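PDB 3QNK: putative lipoprotein from Bacteroides fragilis, which is a SusD-like protein of the outer membrane that probably binds glycans at the cell surface for uptake through a partner transporter. Local coordinates for residues 321-335 and 358-372. Sequence-based numbering, arbitrary orientation. Where two conformers were deposited one is given.
Sequences ANIVFHGSQIFFNAD and GYNVWKWIDYDNYNY
Ile330 packs against two aromatic side chains of 358-372 through CH-pi contacts, its CG2 lying 4.0 Å from the centroid of the Trp362 six-membered ring and its CD1 over a face of Tyr367. The two rings also touch each other, Tyr367 CD2 sharing that face of Trp362 with Ile330 CG2. The other face of Tyr367 is covered by Ile365 CG2. Val324 CG2 comes to Tyr367 CE2 from across at about a right angle. Tyr367 turns its edge into the face of Phe331 in a T-shaped pair, planes at 83°; Tyr372 adds an offset edge-to-face contact with the same ring. Trp362 CG stands anti to its own backbone N (chi1 -163°), which lays the indole against 321-335, with Phe332 CE2 at its edge.

Hydrogen bonds close this cluster at both ends. Val324 and Asn360 form an antiparallel hydrogen-bonded pair, Val324 N to Asn360 O at 2.9 Å. Next to it, Lys363 runs alongside Asn322 and bends at its last torsion to bring NZ to Asn322 OD1, while Asn322 ND2 bonds back to Arg318 O. At the far end Asn333 ND2 reaches Asp368 O at 2.7 Å; the Asp368 carboxylate makes a salt bridge with Arg225.

A short strand pair and an aromatic cluster thus join two largely loop segments of the SusD-family region. Strand 323-324 follows directly on helix 317-322; helix 221-225 packs on Ala321, helix 253-257 touches Ile365 and Tyr370, and strand 339-340 pairs with 329-330.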
loop_
_atom_site.group_PDB
_atom_site.type_symbol
_atom_site.label_atom_id
_atom_site.label_comp_id
_atom_site.label_asym_id
_atom_site.label_seq_id
_atom_site.Cartn_x
_atom_site.Cartn_y
_atom_site.Cartn_z
ATOM N N ALA B 321 16.731 13.051 -29.290
ATOM C CA ALA B 321 17.000 12.955 -27.864
ATOM C C ALA B 321 15.879 12.245 -27.134
ATOM O O ALA B 321 16.136 11.621 -26.108
ATOM C CB ALA B 321 17.187 14.344 -27.275
ATOM N N ASN B 322 14.639 12.352 -27.629
ATOM C CA ASN B 322 13.471 11.764 -26.977
ATOM C C ASN B 322 12.915 10.484 -27.616
ATOM O O ASN B 322 12.293 9.671 -26.908
ATOM C CB ASN B 322 12.324 12.775 -27.015
ATOM C CG ASN B 322 12.378 13.865 -25.999
ATOM O OD1 ASN B 322 11.642 13.821 -25.019
ATOM N ND2 ASN B 322 13.153 14.916 -26.265
ATOM N N ILE B 323 13.005 10.367 -28.963
ATOM C CA ILE B 323 12.331 9.299 -29.678
ATOM C C ILE B 323 13.266 8.214 -30.198
ATOM O O ILE B 323 14.229 8.508 -30.910
ATOM C CB ILE B 323 11.489 9.929 -30.847
ATOM C CG1 ILE B 323 10.557 11.094 -30.384
ATOM C CG2 ILE B 323 10.708 8.896 -31.639
ATOM C CD1 ILE B 323 9.602 10.832 -29.158
ATOM N N VAL B 324 12.924 6.950 -29.871
ATOM C CA VAL B 324 13.523 5.727 -30.395
ATOM C C VAL B 324 12.542 5.288 -31.502
ATOM O O VAL B 324 11.372 4.980 -31.205
ATOM C CB VAL B 324 13.767 4.625 -29.313
ATOM C CG1 VAL B 324 14.307 3.336 -29.936
ATOM C CG2 VAL B 324 14.678 5.119 -28.206
ATOM N N PHE B 325 13.007 5.331 -32.772
ATOM C CA PHE B 325 12.195 5.019 -33.959
ATOM C C PHE B 325 12.871 3.937 -34.857
ATOM O O PHE B 325 13.981 3.505 -34.589
ATOM C CB PHE B 325 11.913 6.305 -34.770
ATOM C CG PHE B 325 13.189 7.074 -35.051
ATOM C CD1 PHE B 325 14.013 6.725 -36.115
ATOM C CD2 PHE B 325 13.580 8.131 -34.231
ATOM C CE1 PHE B 325 15.207 7.389 -36.332
ATOM C CE2 PHE B 325 14.772 8.797 -34.460
ATOM C CZ PHE B 325 15.588 8.405 -35.494
ATOM N N HIS B 326 12.157 3.469 -35.892
ATOM C CA HIS B 326 12.668 2.466 -36.815
ATOM C C HIS B 326 13.975 2.958 -37.378
ATOM O O HIS B 326 14.024 4.031 -37.981
ATOM C CB HIS B 326 11.658 2.203 -37.925
ATOM C CG HIS B 326 12.095 1.146 -38.897
ATOM N ND1 HIS B 326 12.068 -0.199 -38.559
ATOM C CD2 HIS B 326 12.538 1.260 -40.173
ATOM C CE1 HIS B 326 12.487 -0.848 -39.626
ATOM N NE2 HIS B 326 12.779 -0.022 -40.620
ATOM N N GLY B 327 15.037 2.214 -37.113
ATOM C CA GLY B 327 16.372 2.556 -37.593
ATOM C C GLY B 327 17.263 3.265 -36.596
ATOM O O GLY B 327 18.413 3.559 -36.928
ATOM N N SER B 328 16.757 3.548 -35.380
ATOM C CA SER B 328 17.540 4.169 -34.309
ATOM C C SER B 328 18.605 3.208 -33.799
ATOM O O SER B 328 18.317 2.018 -33.574
ATOM C CB SER B 328 16.665 4.565 -33.112
ATOM O OG SER B 328 15.686 5.552 -33.366
ATOM N N GLN B 329 19.814 3.735 -33.575
ATOM C CA GLN B 329 20.903 3.019 -32.947
ATOM C C GLN B 329 20.970 3.410 -31.480
ATOM O O GLN B 329 20.959 4.612 -31.155
ATOM C CB GLN B 329 22.202 3.310 -33.640
ATOM C CG GLN B 329 22.413 2.415 -34.815
ATOM C CD GLN B 329 23.680 2.809 -35.487
ATOM O OE1 GLN B 329 23.726 3.809 -36.203
ATOM N NE2 GLN B 329 24.746 2.058 -35.226
ATOM N N ILE B 330 20.971 2.392 -30.599
ATOM C CA ILE B 330 21.022 2.524 -29.141
ATOM C C ILE B 330 22.051 1.533 -28.591
ATOM O O ILE B 330 22.446 0.621 -29.308
ATOM C CB ILE B 330 19.614 2.329 -28.507
ATOM C CG1 ILE B 330 18.971 0.992 -28.934
ATOM C CG2 ILE B 330 18.684 3.535 -28.819
ATOM C CD1 ILE B 330 17.792 0.568 -28.132
ATOM N N PHE B 331 22.487 1.722 -27.329
ATOM C CA PHE B 331 23.429 0.877 -26.572
ATOM C C PHE B 331 24.835 0.853 -27.190
ATOM O O PHE B 331 25.490 -0.193 -27.214
ATOM C CB PHE B 331 22.884 -0.547 -26.375
ATOM C CG PHE B 331 21.862 -0.656 -25.272
ATOM C CD1 PHE B 331 22.206 -0.368 -23.951
ATOM C CD2 PHE B 331 20.567 -1.087 -25.541
ATOM C CE1 PHE B 331 21.268 -0.508 -22.916
ATOM C CE2 PHE B 331 19.631 -1.226 -24.509
ATOM C CZ PHE B 331 19.989 -0.932 -23.204
ATOM N N PHE B 332 25.320 2.033 -27.601
ATOM C CA PHE B 332 26.631 2.233 -28.214
ATOM C C PHE B 332 27.775 1.731 -27.356
ATOM O O PHE B 332 28.704 1.112 -27.888
ATOM C CB PHE B 332 26.864 3.720 -28.471
ATOM C CG PHE B 332 25.790 4.416 -29.260
ATOM C CD1 PHE B 332 25.720 4.279 -30.643
ATOM C CD2 PHE B 332 24.875 5.250 -28.629
ATOM C CE1 PHE B 332 24.727 4.940 -31.376
ATOM C CE2 PHE B 332 23.897 5.923 -29.366
ATOM C CZ PHE B 332 23.834 5.770 -30.733
ATOM N N ASN B 333 27.718 2.018 -26.031
ATOM C CA ASN B 333 28.781 1.693 -25.070
ATOM C C ASN B 333 28.429 0.475 -24.173
ATOM O O ASN B 333 28.860 0.377 -23.007
ATOM C CB ASN B 333 29.154 2.937 -24.244
ATOM C CG ASN B 333 29.792 4.026 -25.083
ATOM O OD1 ASN B 333 30.892 3.872 -25.637
ATOM N ND2 ASN B 333 29.112 5.152 -25.223
ATOM N N ALA B 334 27.651 -0.454 -24.750
ATOM C CA ALA B 334 27.292 -1.745 -24.174
ATOM C C ALA B 334 28.215 -2.747 -24.811
ATOM O O ALA B 334 28.714 -2.454 -25.903
ATOM C CB ALA B 334 25.841 -2.079 -24.486
ATOM N N ASP B 335 28.471 -3.923 -24.176
ATOM C CA ASP B 335 29.280 -4.974 -24.824
ATOM C C ASP B 335 28.554 -5.350 -26.117
ATOM O O ASP B 335 27.328 -5.242 -26.146
ATOM C CB ASP B 335 29.432 -6.186 -23.893
ATOM C CG ASP B 335 28.166 -6.991 -23.701
ATOM O OD1 ASP B 335 27.133 -6.393 -23.304
ATOM O OD2 ASP B 335 28.185 -8.204 -24.010
ATOM N N GLY B 358 5.045 2.325 -32.675
ATOM C CA GLY B 358 6.212 2.282 -33.545
ATOM C C GLY B 358 7.343 3.124 -33.010
ATOM O O GLY B 358 8.339 3.345 -33.706
ATOM N N TYR B 359 7.189 3.592 -31.752
ATOM C CA TYR B 359 8.155 4.432 -31.040
ATOM C C TYR B 359 8.306 3.986 -29.607
ATOM O O TYR B 359 7.369 3.404 -29.047
ATOM C CB TYR B 359 7.712 5.925 -31.040
ATOM C CG TYR B 359 7.426 6.482 -32.410
ATOM C CD1 TYR B 359 8.461 6.774 -33.293
ATOM C CD2 TYR B 359 6.114 6.626 -32.869
ATOM C CE1 TYR B 359 8.206 7.205 -34.596
ATOM C CE2 TYR B 359 5.847 7.070 -34.169
ATOM C CZ TYR B 359 6.901 7.373 -35.023
ATOM O OH TYR B 359 6.694 7.803 -36.307
ATOM N N ASN B 360 9.459 4.321 -28.998
ATOM C CA ASN B 360 9.792 4.133 -27.582
ATOM C C ASN B 360 10.453 5.400 -27.109
ATOM O O ASN B 360 10.969 6.162 -27.939
ATOM C CB ASN B 360 10.707 2.924 -27.342
ATOM C CG ASN B 360 10.048 1.605 -27.544
ATOM O OD1 ASN B 360 10.099 1.043 -28.624
ATOM N ND2 ASN B 360 9.440 1.062 -26.507
ATOM N N VAL B 361 10.457 5.634 -25.792
ATOM C CA VAL B 361 11.105 6.816 -25.220
ATOM C C VAL B 361 12.679 6.619 -25.178
ATOM O O VAL B 361 13.176 5.479 -25.078
ATOM C CB VAL B 361 10.518 7.128 -23.818
ATOM C CG1 VAL B 361 10.908 6.042 -22.805
ATOM C CG2 VAL B 361 10.971 8.491 -23.313
ATOM N N TRP B 362 13.430 7.730 -25.304
ATOM C CA TRP B 362 14.884 7.790 -25.068
ATOM C C TRP B 362 15.096 8.620 -23.730
ATOM O O TRP B 362 14.943 8.066 -22.621
ATOM C CB TRP B 362 15.663 8.383 -26.266
ATOM C CG TRP B 362 17.124 8.089 -26.214
ATOM C CD1 TRP B 362 17.904 7.993 -25.101
ATOM C CD2 TRP B 362 17.978 7.801 -27.332
ATOM N NE1 TRP B 362 19.198 7.664 -25.451
ATOM C CE2 TRP B 362 19.274 7.546 -26.817
ATOM C CE3 TRP B 362 17.759 7.644 -28.718
ATOM C CZ2 TRP B 362 20.360 7.206 -27.645
ATOM C CZ3 TRP B 362 18.838 7.335 -29.534
ATOM C CH2 TRP B 362 20.124 7.131 -29.002
ATOM N N LYS B 363 15.357 9.954 -23.869
ATOM C CA LYS B 363 15.528 10.938 -22.805
ATOM C C LYS B 363 16.336 10.406 -21.595
ATOM O O LYS B 363 17.554 10.284 -21.677
ATOM C CB LYS B 363 14.160 11.481 -22.337
ATOM C CG LYS B 363 14.105 13.000 -22.364
ATOM C CD LYS B 363 13.129 13.516 -21.356
ATOM C CE LYS B 363 12.879 14.999 -21.493
ATOM N NZ LYS B 363 12.427 15.466 -22.826
ATOM N N TRP B 364 15.646 10.054 -20.498
ATOM C CA TRP B 364 16.256 9.583 -19.262
ATOM C C TRP B 364 16.701 8.110 -19.334
ATOM O O TRP B 364 17.232 7.626 -18.336
ATOM C CB TRP B 364 15.348 9.856 -18.048
ATOM C CG TRP B 364 13.884 9.711 -18.331
ATOM C CD1 TRP B 364 13.002 10.703 -18.657
ATOM C CD2 TRP B 364 13.158 8.478 -18.433
ATOM N NE1 TRP B 364 11.753 10.161 -18.913
ATOM C CE2 TRP B 364 11.824 8.800 -18.785
ATOM C CE3 TRP B 364 13.503 7.128 -18.233
ATOM C CZ2 TRP B 364 10.831 7.829 -18.911
ATOM C CZ3 TRP B 364 12.518 6.168 -18.363
ATOM C CH2 TRP B 364 11.198 6.521 -18.699
ATOM N N ILE B 365 16.535 7.412 -20.479
ATOM C CA ILE B 365 17.107 6.071 -20.626
ATOM C C ILE B 365 18.508 6.291 -21.234
ATOM O O ILE B 365 18.612 6.815 -22.344
ATOM C CB ILE B 365 16.262 5.037 -21.411
ATOM C CG1 ILE B 365 14.908 4.811 -20.719
ATOM C CG2 ILE B 365 17.034 3.698 -21.498
ATOM C CD1 ILE B 365 13.898 4.012 -21.525
ATOM N N ASP B 366 19.581 5.945 -20.479
ATOM C CA ASP B 366 20.968 6.146 -20.893
ATOM C C ASP B 366 21.422 5.067 -21.900
ATOM O O ASP B 366 22.304 4.264 -21.600
ATOM C CB ASP B 366 21.901 6.183 -19.670
ATOM C CG ASP B 366 23.250 6.876 -19.853
ATOM O OD1 ASP B 366 23.636 7.144 -21.030
ATOM O OD2 ASP B 366 23.920 7.154 -18.819
ATOM N N TYR B 367 20.841 5.093 -23.116
ATOM C CA TYR B 367 21.220 4.236 -24.227
ATOM C C TYR B 367 22.603 4.662 -24.769
ATOM O O TYR B 367 23.241 3.910 -25.504
ATOM C CB TYR B 367 20.185 4.315 -25.344
ATOM C CG TYR B 367 18.858 3.643 -25.084
ATOM C CD1 TYR B 367 18.790 2.290 -24.753
ATOM C CD2 TYR B 367 17.659 4.314 -25.322
ATOM C CE1 TYR B 367 17.566 1.643 -24.584
ATOM C CE2 TYR B 367 16.429 3.676 -25.155
ATOM C CZ TYR B 367 16.390 2.338 -24.792
ATOM O OH TYR B 367 15.190 1.699 -24.626
ATOM N N ASP B 368 23.063 5.875 -24.405
ATOM C CA ASP B 368 24.373 6.375 -24.809
ATOM C C ASP B 368 25.502 5.634 -24.072
ATOM O O ASP B 368 26.457 5.181 -24.709
ATOM C CB ASP B 368 24.496 7.888 -24.536
ATOM C CG ASP B 368 23.648 8.777 -25.423
ATOM O OD1 ASP B 368 23.945 8.865 -26.622
ATOM O OD2 ASP B 368 22.691 9.399 -24.903
ATOM N N ASN B 369 25.389 5.502 -22.738
ATOM C CA ASN B 369 26.472 4.955 -21.923
ATOM C C ASN B 369 26.252 3.587 -21.344
ATOM O O ASN B 369 27.204 2.811 -21.272
ATOM C CB ASN B 369 26.746 5.911 -20.771
ATOM C CG ASN B 369 27.090 7.300 -21.247
ATOM O OD1 ASN B 369 28.121 7.506 -21.895
ATOM N ND2 ASN B 369 26.223 8.264 -20.977
ATOM N N TYR B 370 25.035 3.295 -20.869
ATOM C CA TYR B 370 24.715 2.034 -20.202
ATOM C C TYR B 370 24.976 0.801 -21.046
ATOM O O TYR B 370 25.019 0.851 -22.286
ATOM C CB TYR B 370 23.242 2.004 -19.735
ATOM C CG TYR B 370 22.996 2.569 -18.353
ATOM C CD1 TYR B 370 23.824 3.553 -17.819
ATOM C CD2 TYR B 370 21.902 2.162 -17.598
ATOM C CE1 TYR B 370 23.583 4.095 -16.554
ATOM C CE2 TYR B 370 21.636 2.713 -16.342
ATOM C CZ TYR B 370 22.483 3.674 -15.817
ATOM O OH TYR B 370 22.225 4.211 -14.573
ATOM N N ASN B 371 25.194 -0.302 -20.305
ATOM C CA ASN B 371 25.329 -1.658 -20.843
ATOM C C ASN B 371 23.948 -2.294 -20.754
ATOM O O ASN B 371 23.085 -1.781 -20.016
ATOM C CB ASN B 371 26.401 -2.504 -20.124
ATOM C CG ASN B 371 26.504 -3.948 -20.631
ATOM O OD1 ASN B 371 26.226 -4.265 -21.806
ATOM N ND2 ASN B 371 26.854 -4.869 -19.736
ATOM N N TYR B 372 23.678 -3.359 -21.552
ATOM C CA TYR B 372 22.364 -4.016 -21.542
ATOM C C TYR B 372 22.118 -4.701 -20.192
ATOM O O TYR B 372 23.014 -5.397 -19.707
ATOM C CB TYR B 372 22.225 -5.031 -22.686
ATOM C CG TYR B 372 20.822 -5.598 -22.823
ATOM C CD1 TYR B 372 19.817 -4.875 -23.453
ATOM C CD2 TYR B 372 20.497 -6.848 -22.300
ATOM C CE1 TYR B 372 18.527 -5.378 -23.560
ATOM C CE2 TYR B 372 19.206 -7.358 -22.397
ATOM C CZ TYR B 372 18.226 -6.622 -23.034
ATOM O OH TYR B 372 16.947 -7.117 -23.114
HETATM O O HOH W 1 9.428 4.222 -35.970
#